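PDB 2X32: cellulose-binding protein from Saccharophagus degradans, which binds a long polyisoprenoid diphosphate in the pocket of its YceI-like domain and is implicated in plant cell wall breakdown. Local coordinates for residues A[129-140]-A[167-178]. Residues are numbered along the deposited sequence; the frame is centred on the assembly and turned at random.
Sequences TRIMVQNQSPLL and TVPVDFVLFYEA. With OTP ((2E,6E,10E,14E,18E,22E,26E)-3,7,11,15,19,23,27,31-octamethyldotriaconta-2,6,10,14,18,22,26,30-octaenyl trihydrogen diphosphate), chain C; IMD (imidazole), chain D.
R130 reaches across to E177 and F175 where strand 130-135 runs antiparallel to strand 167-177. Its chain leaves with CG anti to the backbone N (chi1 -171°) and stays extended to NE. CB and CG pass beside the E177 carboxylate, R130 CD comes to 3.3 Å from E177 OE2, and NE lies near F175 CD1. At the tip, R130 NH1 forms a salt bridge with E177 OE2, 2.7 Å away, on the anti lone pair and close to the guanidinium plane. R130 NH2 lies 3.5 Å from F175 CB, which covers one guanidinium face off centre; the guanidinium and F175 ring planes are 18° apart. NH2 also forms a salt bridge with D12 of strand 7-24. Cut back to an alanine, this position would probably leave the carboxylates of E177 and D12 without their shared cation, and a gap beside F175 CB. M132 lies alongside F175, its SD 4.7 Å from the ring centroid in an oblique Met-aromatic contact, while CG touches V173 CG1.

Paired backbone bonds join I131 with Y176 and V133 with L174. Beyond them the 130-142 strand is interrupted, and N135 bridges the break with its amide: OD1 accepts F172 N at 3.0 Å, and ND2 gives a nearly straight bond to D171 OD1 (2.9 Å) and another to S137 O. The same OD1 sits over the centre of the F172 ring. V170 N then donates to L139 O.

The side chains of V133, V170, F172, L174 and Y176 meet the isoprenoid chain, those of V133, L174 and Y176 from the face opposite R130; L174 CD1 approaches OTP C9 to 3.5 Å, and the Y176 hydroxyl is tied to Q48. The strand pair thus presents charged and mixed side chains on one face and a largely apolar wall on the other, consistent with a pocket for a polyprenyl tail.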
# COMPACT_ATOMS: atom_id res chain seq x y z
N THR A 129 -17.70 -10.09 12.11
CA THR A 129 -17.42 -8.69 11.91
C THR A 129 -16.07 -8.38 11.25
O THR A 129 -15.84 -7.23 10.87
CB THR A 129 -17.41 -7.94 13.24
OG1 THR A 129 -16.49 -8.60 14.10
CG2 THR A 129 -18.79 -8.00 13.90
N ARG A 130 -15.20 -9.36 11.06
CA ARG A 130 -13.82 -9.06 10.66
C ARG A 130 -13.46 -9.75 9.38
O ARG A 130 -13.79 -10.91 9.21
CB ARG A 130 -12.84 -9.49 11.76
CG ARG A 130 -11.43 -9.06 11.59
CD ARG A 130 -10.59 -9.56 12.80
NE ARG A 130 -9.21 -9.15 12.81
CZ ARG A 130 -8.77 -7.97 13.21
NH1 ARG A 130 -9.57 -6.97 13.55
NH2 ARG A 130 -7.48 -7.74 13.23
N ILE A 131 -12.81 -9.01 8.48
CA ILE A 131 -12.32 -9.56 7.25
C ILE A 131 -10.84 -9.21 7.07
O ILE A 131 -10.34 -8.23 7.65
CB ILE A 131 -13.17 -9.08 6.03
CG1 ILE A 131 -12.94 -7.60 5.81
CG2 ILE A 131 -14.66 -9.48 6.17
CD1 ILE A 131 -13.66 -7.04 4.58
N MET A 132 -10.15 -10.04 6.31
CA MET A 132 -8.74 -9.89 5.98
C MET A 132 -8.60 -9.76 4.45
O MET A 132 -9.12 -10.62 3.69
CB MET A 132 -7.94 -11.08 6.51
CG MET A 132 -6.45 -10.97 6.21
SD MET A 132 -5.51 -12.41 6.83
CE MET A 132 -6.35 -13.78 6.07
N VAL A 133 -7.90 -8.71 4.03
CA VAL A 133 -7.70 -8.42 2.62
C VAL A 133 -6.23 -8.33 2.31
O VAL A 133 -5.49 -7.61 2.96
CB VAL A 133 -8.40 -7.09 2.19
CG1 VAL A 133 -8.32 -6.87 0.68
CG2 VAL A 133 -9.87 -7.10 2.65
N GLN A 134 -5.82 -9.06 1.29
CA GLN A 134 -4.41 -9.04 0.94
C GLN A 134 -4.21 -9.19 -0.56
O GLN A 134 -5.10 -9.65 -1.28
CB GLN A 134 -3.67 -10.09 1.78
CG GLN A 134 -4.11 -11.55 1.48
CD GLN A 134 -3.51 -12.52 2.42
OE1 GLN A 134 -2.29 -12.53 2.64
NE2 GLN A 134 -4.37 -13.34 3.02
N ASN A 135 -3.07 -8.77 -1.05
CA ASN A 135 -2.77 -8.99 -2.47
C ASN A 135 -2.62 -10.48 -2.72
O ASN A 135 -1.86 -11.20 -2.03
CB ASN A 135 -1.52 -8.23 -2.93
CG ASN A 135 -0.28 -8.52 -2.07
OD1 ASN A 135 -0.29 -8.25 -0.85
ND2 ASN A 135 0.80 -8.97 -2.70
N GLN A 136 -3.35 -10.96 -3.72
CA GLN A 136 -3.33 -12.39 -4.01
C GLN A 136 -2.05 -12.80 -4.61
O GLN A 136 -1.62 -13.94 -4.43
CB GLN A 136 -4.50 -12.74 -4.94
CG GLN A 136 -4.46 -14.21 -5.44
CD GLN A 136 -4.61 -15.27 -4.36
OE1 GLN A 136 -5.07 -14.98 -3.26
NE2 GLN A 136 -4.20 -16.50 -4.67
N SER A 137 -1.38 -11.92 -5.32
CA SER A 137 -0.10 -12.30 -5.91
C SER A 137 0.89 -11.20 -5.71
O SER A 137 0.52 -10.05 -5.41
CB SER A 137 -0.28 -12.62 -7.36
OG SER A 137 -0.79 -11.49 -8.03
N PRO A 138 2.18 -11.53 -5.92
CA PRO A 138 3.13 -10.46 -5.90
C PRO A 138 2.69 -9.27 -6.81
O PRO A 138 2.19 -9.46 -7.91
CB PRO A 138 4.42 -11.13 -6.35
CG PRO A 138 4.27 -12.59 -5.86
CD PRO A 138 2.80 -12.86 -6.15
N LEU A 139 2.83 -8.07 -6.29
CA LEU A 139 2.26 -6.82 -6.82
C LEU A 139 3.45 -5.88 -7.02
O LEU A 139 4.14 -5.58 -6.06
CB LEU A 139 1.28 -6.21 -5.82
CG LEU A 139 0.66 -4.83 -6.17
CD1 LEU A 139 0.03 -4.81 -7.59
CD2 LEU A 139 -0.39 -4.45 -5.09
N LEU A 140 3.72 -5.46 -8.25
CA LEU A 140 4.89 -4.64 -8.54
C LEU A 140 4.45 -3.25 -8.92
O LEU A 140 3.52 -3.10 -9.75
CB LEU A 140 5.66 -5.26 -9.71
CG LEU A 140 6.12 -6.71 -9.55
CD1 LEU A 140 6.51 -7.28 -10.92
CD2 LEU A 140 7.25 -6.82 -8.46
N THR A 167 11.63 -0.74 -9.95
CA THR A 167 10.45 -1.56 -9.74
C THR A 167 10.44 -2.02 -8.27
O THR A 167 11.45 -2.48 -7.71
CB THR A 167 10.46 -2.79 -10.66
OG1 THR A 167 10.52 -2.36 -12.03
CG2 THR A 167 9.22 -3.63 -10.47
N VAL A 168 9.28 -1.89 -7.65
CA VAL A 168 9.12 -2.12 -6.23
C VAL A 168 7.95 -3.07 -5.92
O VAL A 168 6.78 -2.72 -6.08
CB VAL A 168 8.93 -0.73 -5.55
CG1 VAL A 168 8.68 -0.84 -4.06
CG2 VAL A 168 10.18 0.13 -5.79
N PRO A 169 8.24 -4.31 -5.44
CA PRO A 169 7.16 -5.18 -4.95
C PRO A 169 6.49 -4.61 -3.71
O PRO A 169 7.17 -4.13 -2.80
CB PRO A 169 7.91 -6.48 -4.53
CG PRO A 169 9.18 -6.41 -5.32
CD PRO A 169 9.54 -5.01 -5.41
N VAL A 170 5.17 -4.67 -3.66
CA VAL A 170 4.38 -4.21 -2.51
C VAL A 170 3.54 -5.37 -2.01
O VAL A 170 2.96 -6.08 -2.82
CB VAL A 170 3.48 -3.04 -2.91
CG1 VAL A 170 2.53 -2.64 -1.73
CG2 VAL A 170 4.31 -1.88 -3.32
N ASP A 171 3.49 -5.60 -0.69
CA ASP A 171 2.65 -6.60 -0.05
C ASP A 171 1.90 -6.00 1.09
O ASP A 171 2.39 -5.10 1.76
CB ASP A 171 3.49 -7.72 0.50
CG ASP A 171 4.06 -8.55 -0.57
OD1 ASP A 171 3.32 -9.28 -1.26
OD2 ASP A 171 5.31 -8.53 -0.69
N PHE A 172 0.67 -6.45 1.31
CA PHE A 172 -0.12 -5.93 2.42
C PHE A 172 -1.03 -6.97 2.97
O PHE A 172 -1.49 -7.87 2.24
CB PHE A 172 -0.88 -4.65 2.04
CG PHE A 172 -1.74 -4.76 0.78
CD1 PHE A 172 -3.03 -5.33 0.81
CD2 PHE A 172 -1.25 -4.34 -0.44
CE1 PHE A 172 -3.77 -5.45 -0.33
CE2 PHE A 172 -2.02 -4.49 -1.58
CZ PHE A 172 -3.27 -5.01 -1.50
N VAL A 173 -1.32 -6.87 4.24
CA VAL A 173 -2.41 -7.63 4.91
C VAL A 173 -3.20 -6.59 5.69
O VAL A 173 -2.68 -5.95 6.62
CB VAL A 173 -1.89 -8.72 5.82
CG1 VAL A 173 -3.07 -9.44 6.51
CG2 VAL A 173 -0.98 -9.72 5.01
N LEU A 174 -4.46 -6.41 5.31
CA LEU A 174 -5.34 -5.39 5.88
C LEU A 174 -6.47 -6.08 6.63
O LEU A 174 -7.05 -7.05 6.09
CB LEU A 174 -5.92 -4.52 4.79
CG LEU A 174 -4.88 -3.87 3.88
CD1 LEU A 174 -5.58 -3.14 2.77
CD2 LEU A 174 -3.86 -2.95 4.57
N PHE A 175 -6.77 -5.61 7.82
CA PHE A 175 -7.90 -6.15 8.57
C PHE A 175 -8.93 -5.09 8.70
O PHE A 175 -8.62 -3.96 9.11
CB PHE A 175 -7.40 -6.59 9.95
CG PHE A 175 -6.44 -7.74 9.90
CD1 PHE A 175 -6.90 -9.07 9.92
CD2 PHE A 175 -5.08 -7.53 9.81
CE1 PHE A 175 -6.01 -10.13 9.83
CE2 PHE A 175 -4.20 -8.62 9.73
CZ PHE A 175 -4.66 -9.88 9.73
N TYR A 176 -10.16 -5.40 8.28
CA TYR A 176 -11.27 -4.46 8.36
C TYR A 176 -12.34 -5.06 9.27
O TYR A 176 -12.61 -6.26 9.24
CB TYR A 176 -11.86 -4.17 6.95
CG TYR A 176 -11.05 -3.29 6.07
CD1 TYR A 176 -11.15 -1.93 6.11
CD2 TYR A 176 -10.13 -3.82 5.17
CE1 TYR A 176 -10.42 -1.09 5.26
CE2 TYR A 176 -9.38 -3.01 4.35
CZ TYR A 176 -9.51 -1.64 4.41
OH TYR A 176 -8.79 -0.79 3.60
N GLU A 177 -12.97 -4.21 10.09
CA GLU A 177 -13.90 -4.63 11.11
C GLU A 177 -15.15 -3.79 11.06
O GLU A 177 -15.04 -2.59 11.02
CB GLU A 177 -13.25 -4.32 12.45
CG GLU A 177 -12.33 -5.30 12.85
CD GLU A 177 -12.93 -6.34 13.80
OE1 GLU A 177 -14.17 -6.47 13.96
OE2 GLU A 177 -12.14 -7.07 14.32
N ALA A 178 -16.28 -4.49 10.94
CA ALA A 178 -17.63 -3.93 10.97
C ALA A 178 -18.12 -3.65 12.38
O ALA A 178 -17.69 -4.31 13.31
CB ALA A 178 -18.58 -4.87 10.27
O7 OTP C . 23.97 1.25 0.13
P2 OTP C . 23.91 2.41 1.08
O5 OTP C . 25.05 3.40 0.88
O6 OTP C . 23.68 2.03 2.52
O4 OTP C . 22.59 3.25 0.59
P1 OTP C . 21.19 3.42 1.37
O2 OTP C . 20.44 2.13 1.13
O3 OTP C . 21.30 4.07 2.74
O1 OTP C . 20.28 4.45 0.52
C40 OTP C . 19.78 3.98 -0.76
C39 OTP C . 18.24 3.97 -0.76
C37 OTP C . 17.53 2.96 -1.20
C38 OTP C . 18.05 1.61 -1.72
C36 OTP C . 16.00 3.07 -1.22
C35 OTP C . 15.40 3.23 -2.59
C34 OTP C . 13.86 3.24 -2.52
C32 OTP C . 13.04 2.73 -3.44
C33 OTP C . 13.53 1.98 -4.63
C31 OTP C . 11.53 2.78 -3.14
C30 OTP C . 10.63 3.45 -4.15
C29 OTP C . 9.16 3.32 -3.77
C27 OTP C . 8.17 3.16 -4.64
C28 OTP C . 8.33 3.19 -6.16
C26 OTP C . 6.76 2.88 -4.18
C25 OTP C . 6.55 2.72 -2.68
C24 OTP C . 5.23 2.03 -2.30
C22 OTP C . 4.12 2.63 -1.87
C23 OTP C . 3.99 4.10 -1.54
C21 OTP C . 2.91 1.78 -1.62
C20 OTP C . 1.77 2.02 -2.64
C19 OTP C . 0.51 1.20 -2.36
C17 OTP C . 0.11 0.11 -3.02
C18 OTP C . 0.71 -0.43 -4.27
C16 OTP C . -1.07 -0.68 -2.47
C15 OTP C . -2.21 -0.76 -3.44
C14 OTP C . -3.48 -1.23 -2.76
C12 OTP C . -4.42 -2.01 -3.33
C13 OTP C . -4.26 -2.58 -4.74
C11 OTP C . -5.68 -2.40 -2.62
C10 OTP C . -5.80 -2.06 -1.19
C9 OTP C . -6.97 -2.69 -0.43
C7 OTP C . -8.10 -2.08 -0.05
C8 OTP C . -8.41 -0.60 -0.18
C6 OTP C . -9.17 -2.93 0.61
C5 OTP C . -10.27 -3.39 -0.33
C4 OTP C . -11.36 -4.14 0.37
C2 OTP C . -12.00 -5.18 -0.17
C3 OTP C . -11.80 -5.79 -1.52
C1 OTP C . -13.09 -5.82 0.64
N1 IMD D . 1.87 -10.85 2.01
C2 IMD D . 0.85 -11.55 2.58
N3 IMD D . -0.16 -11.62 1.66
C4 IMD D . 0.19 -10.99 0.52
C5 IMD D . 1.48 -10.50 0.74
O HOH W 1 4.35 -8.16 -4.01